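Local coordinates for protein Exo beta-1,2-glucooligosaccharide sophorohydrolase (non-reducing end) (Parabacteroides distasonis ATCC 8503, PDB 5Z06) that hydrolyses linear beta-1,2-glucan and beta-1,2-glucooligosaccharides of four or more units, releasing sophorose from the non-reducing end, at residues Leu195-Ala200 with Gln273-Thr278; Arg203-Lys208 with Lys253-Lys258. All blocks are in the same frame, centred on the assembly; numbering follows the deposited sequence.

Interaction 1 (Leu195-Ala200 with Gln273-Thr278); sequences LQEAKA and QTVSAT
Leu195 and Val275 pack across the seam where the first and last strands of a fibronectin type III-like beta-sandwich run side by side. The strands are parallel, 9° apart, and belong to different sheets. Leu195 CD2 lies 3.6 Å from Val275 CG2, and the two side chains cross obliquely. The same Leu195 CD2 also sits 3.4 Å from Gln273 O. Leu195 CG is anti to the backbone N (chi1 -166°), which puts CG beside Val275, 3.8 Å from Val275 CG2. An alanine here would probably open a gap beside Val275 CG2 and Gln273 O. Farther along, small side chains continue the row. Ala198 CB touches Val275 CG2 at 3.8 Å. Ala277 CB then fits between two alanines, 3.7 Å from Ala198 CB and 3.6 Å from Ala200 CB. On the other side of each strand lies its own sheet. Ala198 and Leu195 reach strand 204-210, and the backbones of Val275 and Ala277 bond to strand 254-262. Polar groups close the Leu195 end. One water accepts hydrogen bonds from Leu195 N and Gln273 N and so bridges the two backbones. The only direct hydrogen bond between the segments comes from the Gln273 side chain, extended beyond CG. Its NE2 gives a nearly straight bond to Leu195 O, 3.0 Å long, with the carbonyl oxygen in the plane of the amide.

Interaction 2 (Arg203-Lys208 with Lys253-Lys258); sequences RHIDIK and KKAYYK
Tyr257 has CG anti to its carbonyl carbon (chi1 -63°), and its ring meets Ile205 and Ile207 of the facing strand. Ile205 is extended at its end, with CD1 anti to CA (chi2 173°). This CD1 comes to the edge of the Tyr257 ring, near its plane, 3.7 Å from Tyr257 CE2. Ile205 CG2 touches the same ring carbon, at 3.8 Å from Tyr257 CE2. Ile207 touches with both branches too. Its CG2 lies 3.8 Å from Tyr257 CG and makes an off-centre CH-pi contact, 4.2 Å from the centroid of the Tyr257 ring. Ile207 CD1 packs on Tyr257 CB at 3.9 Å. The small Ala255 completes the group, with its CB 3.8 Å from Ile205 CD1. The contact is apolar, and no hydrogen bond joins the two segments. The hydroxyl of Tyr257 bonds to Asp246 OD2 on strand 243-247, which anchors the ring to the opposite sheet. His204 and Asp206 point away from this core. His204 NE2 donates to Asp206 OD2 at 2.8 Å, with the acceptor close to the imidazole plane. Arg297 forms a salt bridge with the same carboxylate, and Tyr635 bonds to His204 ND1. These polar groups lie on the side of the strand turned away from Tyr257, buried against Arg297 and Tyr635. Within, strands 204-208 and 254-258 face each other with their axes 8.9 Å apart, as the central strands of the two sheets do in the core of a fibronectin type III-like sandwich.

Overall arrangement
The centres of the two interactions are about 6 Å apart, in one beta-sandwich. Along the chain the order is 195-200, 203-208, 253-258, 273-278, so interaction 2 falls between the two halves of interaction 1. Strands 194-200 and 204-210 are antiparallel neighbours in the three-stranded sheet. Strands 254-262 and 275-278 are antiparallel neighbours in the four-stranded sheet. Interaction 1 therefore joins the sheets at one margin, where both strands are outermost, and interaction 2 joins them in the buried middle. Through side chains turned away from the sandwich core, strand 204-210 also meets helices 284-297 and 624-636, which links the sandwich to the helical part of the chain.

Interaction 1 (Leu195-Ala200 with Gln273-Thr278)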
loop_
_atom_site.group_PDB
_atom_site.type_symbol
_atom_site.label_atom_id
_atom_site.label_comp_id
_atom_site.label_asym_id
_atom_site.label_seq_id
_atom_site.Cartn_x
_atom_site.Cartn_y
_atom_site.Cartn_z
ATOM N N LEU A 195 2.589 -19.316 -17.711
ATOM C CA LEU A 195 3.396 -19.279 -16.487
ATOM C C LEU A 195 4.876 -19.253 -16.842
ATOM O O LEU A 195 5.413 -20.201 -17.430
ATOM C CB LEU A 195 3.068 -20.483 -15.617
ATOM C CG LEU A 195 3.521 -20.526 -14.159
ATOM C CD1 LEU A 195 3.066 -19.291 -13.405
ATOM C CD2 LEU A 195 2.947 -21.778 -13.514
ATOM N N GLN A 196 5.526 -18.145 -16.490
ATOM C CA GLN A 196 6.836 -17.806 -17.035
ATOM C C GLN A 196 7.918 -18.468 -16.238
ATOM O O GLN A 196 8.837 -19.066 -16.800
ATOM C CB GLN A 196 7.077 -16.302 -17.022
ATOM C CG GLN A 196 6.380 -15.525 -18.130
ATOM C CD GLN A 196 6.648 -14.025 -18.021
ATOM O OE1 GLN A 196 7.030 -13.381 -18.997
ATOM N NE2 GLN A 196 6.452 -13.464 -16.829
ATOM N N GLU A 197 7.839 -18.324 -14.923
ATOM C CA GLU A 197 8.811 -18.967 -14.064
ATOM C C GLU A 197 8.393 -18.946 -12.633
ATOM O O GLU A 197 7.368 -18.343 -12.255
ATOM C CB GLU A 197 10.205 -18.317 -14.198
ATOM C CG GLU A 197 11.416 -19.255 -14.037
ATOM C CD GLU A 197 11.181 -20.726 -14.422
ATOM O OE1 GLU A 197 11.040 -21.038 -15.628
ATOM O OE2 GLU A 197 11.144 -21.582 -13.503
ATOM N N ALA A 198 9.160 -19.727 -11.888
ATOM C CA ALA A 198 9.167 -19.770 -10.457
ATOM C C ALA A 198 10.507 -19.202 -10.108
ATOM O O ALA A 198 11.507 -19.513 -10.759
ATOM C CB ALA A 198 9.083 -21.202 -9.971
ATOM N N LYS A 199 10.539 -18.361 -9.096
ATOM C CA LYS A 199 11.781 -17.827 -8.616
ATOM C C LYS A 199 11.772 -18.038 -7.116
ATOM O O LYS A 199 10.938 -17.475 -6.402
ATOM C CB LYS A 199 11.909 -16.358 -9.052
ATOM C CG LYS A 199 13.147 -15.622 -8.588
ATOM C CD LYS A 199 14.480 -16.323 -8.805
ATOM C CE LYS A 199 15.597 -15.478 -8.196
ATOM N NZ LYS A 199 16.888 -16.207 -8.238
ATOM N N ALA A 200 12.657 -18.907 -6.649
ATOM C CA ALA A 200 12.732 -19.211 -5.235
ATOM C C ALA A 200 13.635 -18.215 -4.562
ATOM O O ALA A 200 14.550 -17.666 -5.156
ATOM C CB ALA A 200 13.230 -20.621 -4.988
ATOM N N GLN A 273 1.832 -24.380 -18.165
ATOM C CA GLN A 273 2.970 -25.271 -17.976
ATOM C C GLN A 273 3.297 -25.287 -16.471
ATOM O O GLN A 273 2.906 -24.386 -15.711
ATOM C CB GLN A 273 4.195 -24.890 -18.838
ATOM C CG GLN A 273 4.902 -23.574 -18.489
ATOM C CD GLN A 273 6.393 -23.543 -18.845
ATOM O OE1 GLN A 273 6.954 -24.514 -19.374
ATOM N NE2 GLN A 273 7.048 -22.411 -18.542
ATOM N N THR A 274 3.973 -26.334 -16.045
ATOM C CA THR A 274 4.384 -26.466 -14.661
ATOM C C THR A 274 5.759 -25.837 -14.514
ATOM O O THR A 274 6.633 -26.046 -15.346
ATOM C CB THR A 274 4.382 -27.940 -14.232
ATOM O OG1 THR A 274 3.023 -28.396 -14.213
ATOM C CG2 THR A 274 4.989 -28.122 -12.840
ATOM N N VAL A 275 5.935 -25.060 -13.455
ATOM C CA VAL A 275 7.244 -24.505 -13.109
ATOM C C VAL A 275 7.568 -24.978 -11.719
ATOM O O VAL A 275 6.663 -25.291 -10.951
ATOM C CB VAL A 275 7.277 -22.963 -13.172
ATOM C CG1 VAL A 275 7.014 -22.510 -14.596
ATOM C CG2 VAL A 275 6.271 -22.309 -12.216
ATOM N N SER A 276 8.851 -25.029 -11.393
ATOM C CA SER A 276 9.267 -25.378 -10.046
ATOM C C SER A 276 10.464 -24.577 -9.592
ATOM O O SER A 276 11.185 -23.978 -10.391
ATOM C CB SER A 276 9.586 -26.871 -9.932
ATOM O OG SER A 276 10.667 -27.226 -10.777
ATOM N N ALA A 277 10.666 -24.581 -8.284
ATOM C CA ALA A 277 11.857 -24.000 -7.718
ATOM C C ALA A 277 12.051 -24.540 -6.338
ATOM O O ALA A 277 11.145 -25.124 -5.743
ATOM C CB ALA A 277 11.741 -22.491 -7.683
ATOM N N THR A 278 13.243 -24.328 -5.818
ATOM C CA THR A 278 13.584 -24.813 -4.492
ATOM C C THR A 278 14.150 -23.652 -3.724
ATOM O O THR A 278 15.057 -22.994 -4.215
ATOM C CB THR A 278 14.627 -25.931 -4.565
ATOM O OG1 THR A 278 14.184 -26.904 -5.512
ATOM C CG2 THR A 278 14.853 -26.574 -3.177
HETATM O O HOH W 1 2.336 -21.821 -19.364
#

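Interaction 2 (Arg203-Lys208 with Lys253-Lys258)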
loop_
_atom_site.group_PDB
_atom_site.type_symbol
_atom_site.label_atom_id
_atom_site.label_comp_id
_atom_site.label_asym_id
_atom_site.label_seq_id
_atom_site.Cartn_x
_atom_site.Cartn_y
_atom_site.Cartn_z
ATOM N N ARG A 203 12.354 -18.308 1.860
ATOM C CA ARG A 203 11.111 -18.725 2.492
ATOM C C ARG A 203 9.951 -18.720 1.534
ATOM O O ARG A 203 8.823 -19.074 1.916
ATOM C CB ARG A 203 10.807 -17.794 3.653
ATOM C CG ARG A 203 11.960 -17.623 4.616
ATOM C CD ARG A 203 12.320 -18.934 5.253
ATOM N NE ARG A 203 13.395 -18.747 6.212
ATOM C CZ ARG A 203 13.545 -19.441 7.330
ATOM N NH1 ARG A 203 12.685 -20.395 7.652
ATOM N NH2 ARG A 203 14.568 -19.188 8.126
ATOM N N HIS A 204 10.202 -18.352 0.283
ATOM C CA HIS A 204 9.108 -18.246 -0.639
ATOM C C HIS A 204 9.535 -18.466 -2.048
ATOM O O HIS A 204 10.715 -18.373 -2.354
ATOM C CB HIS A 204 8.414 -16.900 -0.508
ATOM C CG HIS A 204 9.075 -15.823 -1.277
ATOM N ND1 HIS A 204 10.224 -15.208 -0.844
ATOM C CD2 HIS A 204 8.756 -15.257 -2.466
ATOM C CE1 HIS A 204 10.586 -14.307 -1.737
ATOM N NE2 HIS A 204 9.715 -14.319 -2.729
ATOM N N ILE A 205 8.536 -18.769 -2.872
ATOM C CA ILE A 205 8.685 -18.880 -4.292
ATOM C C ILE A 205 7.711 -17.917 -4.924
ATOM O O ILE A 205 6.534 -17.886 -4.586
ATOM C CB ILE A 205 8.423 -20.304 -4.799
ATOM C CG1 ILE A 205 9.384 -21.256 -4.093
ATOM C CG2 ILE A 205 8.577 -20.344 -6.324
ATOM C CD1 ILE A 205 9.147 -22.720 -4.369
ATOM N N ASP A 206 8.230 -17.125 -5.839
ATOM C CA ASP A 206 7.425 -16.217 -6.620
ATOM C C ASP A 206 7.161 -16.850 -7.946
ATOM O O ASP A 206 8.102 -17.260 -8.627
ATOM C CB ASP A 206 8.182 -14.911 -6.840
ATOM C CG ASP A 206 8.156 -14.030 -5.631
ATOM O OD1 ASP A 206 7.084 -13.983 -4.993
ATOM O OD2 ASP A 206 9.187 -13.375 -5.339
ATOM N N ILE A 207 5.892 -16.912 -8.323
ATOM C CA ILE A 207 5.548 -17.269 -9.681
ATOM C C ILE A 207 4.929 -16.066 -10.353
ATOM O O ILE A 207 4.379 -15.188 -9.697
ATOM C CB ILE A 207 4.670 -18.544 -9.780
ATOM C CG1 ILE A 207 3.261 -18.317 -9.245
ATOM C CG2 ILE A 207 5.379 -19.706 -9.077
ATOM C CD1 ILE A 207 2.351 -19.544 -9.314
ATOM N N LYS A 208 5.060 -16.044 -11.670
ATOM C CA LYS A 208 4.591 -14.968 -12.502
ATOM C C LYS A 208 4.102 -15.572 -13.803
ATOM O O LYS A 208 4.692 -16.542 -14.328
ATOM C CB LYS A 208 5.728 -13.981 -12.812
ATOM C CG LYS A 208 5.228 -12.661 -13.416
ATOM C CD LYS A 208 6.326 -11.817 -14.059
ATOM C CE LYS A 208 5.761 -10.531 -14.670
ATOM N NZ LYS A 208 4.814 -10.737 -15.803
ATOM N N LYS A 253 13.104 -26.261 0.182
ATOM C CA LYS A 253 11.836 -26.876 -0.134
ATOM C C LYS A 253 11.549 -26.654 -1.580
ATOM O O LYS A 253 11.526 -25.498 -2.047
ATOM C CB LYS A 253 10.720 -26.256 0.694
ATOM C CG LYS A 253 9.381 -26.954 0.560
ATOM C CD LYS A 253 9.402 -28.406 1.042
ATOM C CE LYS A 253 7.982 -28.825 1.436
ATOM N NZ LYS A 253 7.779 -30.288 1.666
ATOM N N LYS A 254 11.338 -27.762 -2.286
ATOM C CA LYS A 254 11.008 -27.736 -3.687
ATOM C C LYS A 254 9.504 -27.686 -3.818
ATOM O O LYS A 254 8.789 -28.391 -3.110
ATOM C CB LYS A 254 11.552 -28.973 -4.407
ATOM C CG LYS A 254 11.223 -28.970 -5.891
ATOM C CD LYS A 254 12.223 -29.793 -6.699
ATOM C CE LYS A 254 12.070 -29.527 -8.192
ATOM N NZ LYS A 254 12.892 -30.457 -9.021
ATOM N N ALA A 255 9.026 -26.832 -4.711
ATOM C CA ALA A 255 7.603 -26.794 -5.038
ATOM C C ALA A 255 7.406 -26.558 -6.523
ATOM O O ALA A 255 8.207 -25.898 -7.174
ATOM C CB ALA A 255 6.870 -25.735 -4.220
ATOM N N TYR A 256 6.332 -27.136 -7.031
ATOM C CA TYR A 256 5.958 -27.054 -8.417
ATOM C C TYR A 256 4.665 -26.289 -8.439
ATOM O O TYR A 256 3.854 -26.412 -7.519
ATOM C CB TYR A 256 5.708 -28.447 -9.023
ATOM C CG TYR A 256 6.863 -29.421 -8.948
ATOM C CD1 TYR A 256 7.178 -30.055 -7.740
ATOM C CD2 TYR A 256 7.604 -29.757 -10.083
ATOM C CE1 TYR A 256 8.213 -30.967 -7.649
ATOM C CE2 TYR A 256 8.653 -30.680 -10.002
ATOM C CZ TYR A 256 8.940 -31.284 -8.775
ATOM O OH TYR A 256 9.955 -32.190 -8.622
ATOM N N TYR A 257 4.468 -25.519 -9.495
ATOM C CA TYR A 257 3.311 -24.649 -9.599
ATOM C C TYR A 257 2.672 -24.685 -10.979
ATOM O O TYR A 257 3.340 -24.797 -12.005
ATOM C CB TYR A 257 3.685 -23.212 -9.252
ATOM C CG TYR A 257 4.154 -23.055 -7.844
ATOM C CD1 TYR A 257 3.260 -22.793 -6.820
ATOM C CD2 TYR A 257 5.503 -23.158 -7.532
ATOM C CE1 TYR A 257 3.701 -22.647 -5.503
ATOM C CE2 TYR A 257 5.953 -23.030 -6.225
ATOM C CZ TYR A 257 5.052 -22.763 -5.221
ATOM O OH TYR A 257 5.493 -22.603 -3.946
ATOM N N LYS A 258 1.361 -24.525 -10.958
ATOM C CA LYS A 258 0.520 -24.656 -12.107
ATOM C C LYS A 258 -0.570 -23.637 -11.869
ATOM O O LYS A 258 -1.109 -23.545 -10.758
ATOM C CB LYS A 258 -0.076 -26.053 -12.092
ATOM C CG LYS A 258 -0.222 -26.740 -13.422
ATOM C CD LYS A 258 -0.423 -28.244 -13.214
ATOM C CE LYS A 258 -1.568 -28.523 -12.238
ATOM N NZ LYS A 258 -2.060 -29.921 -12.313
#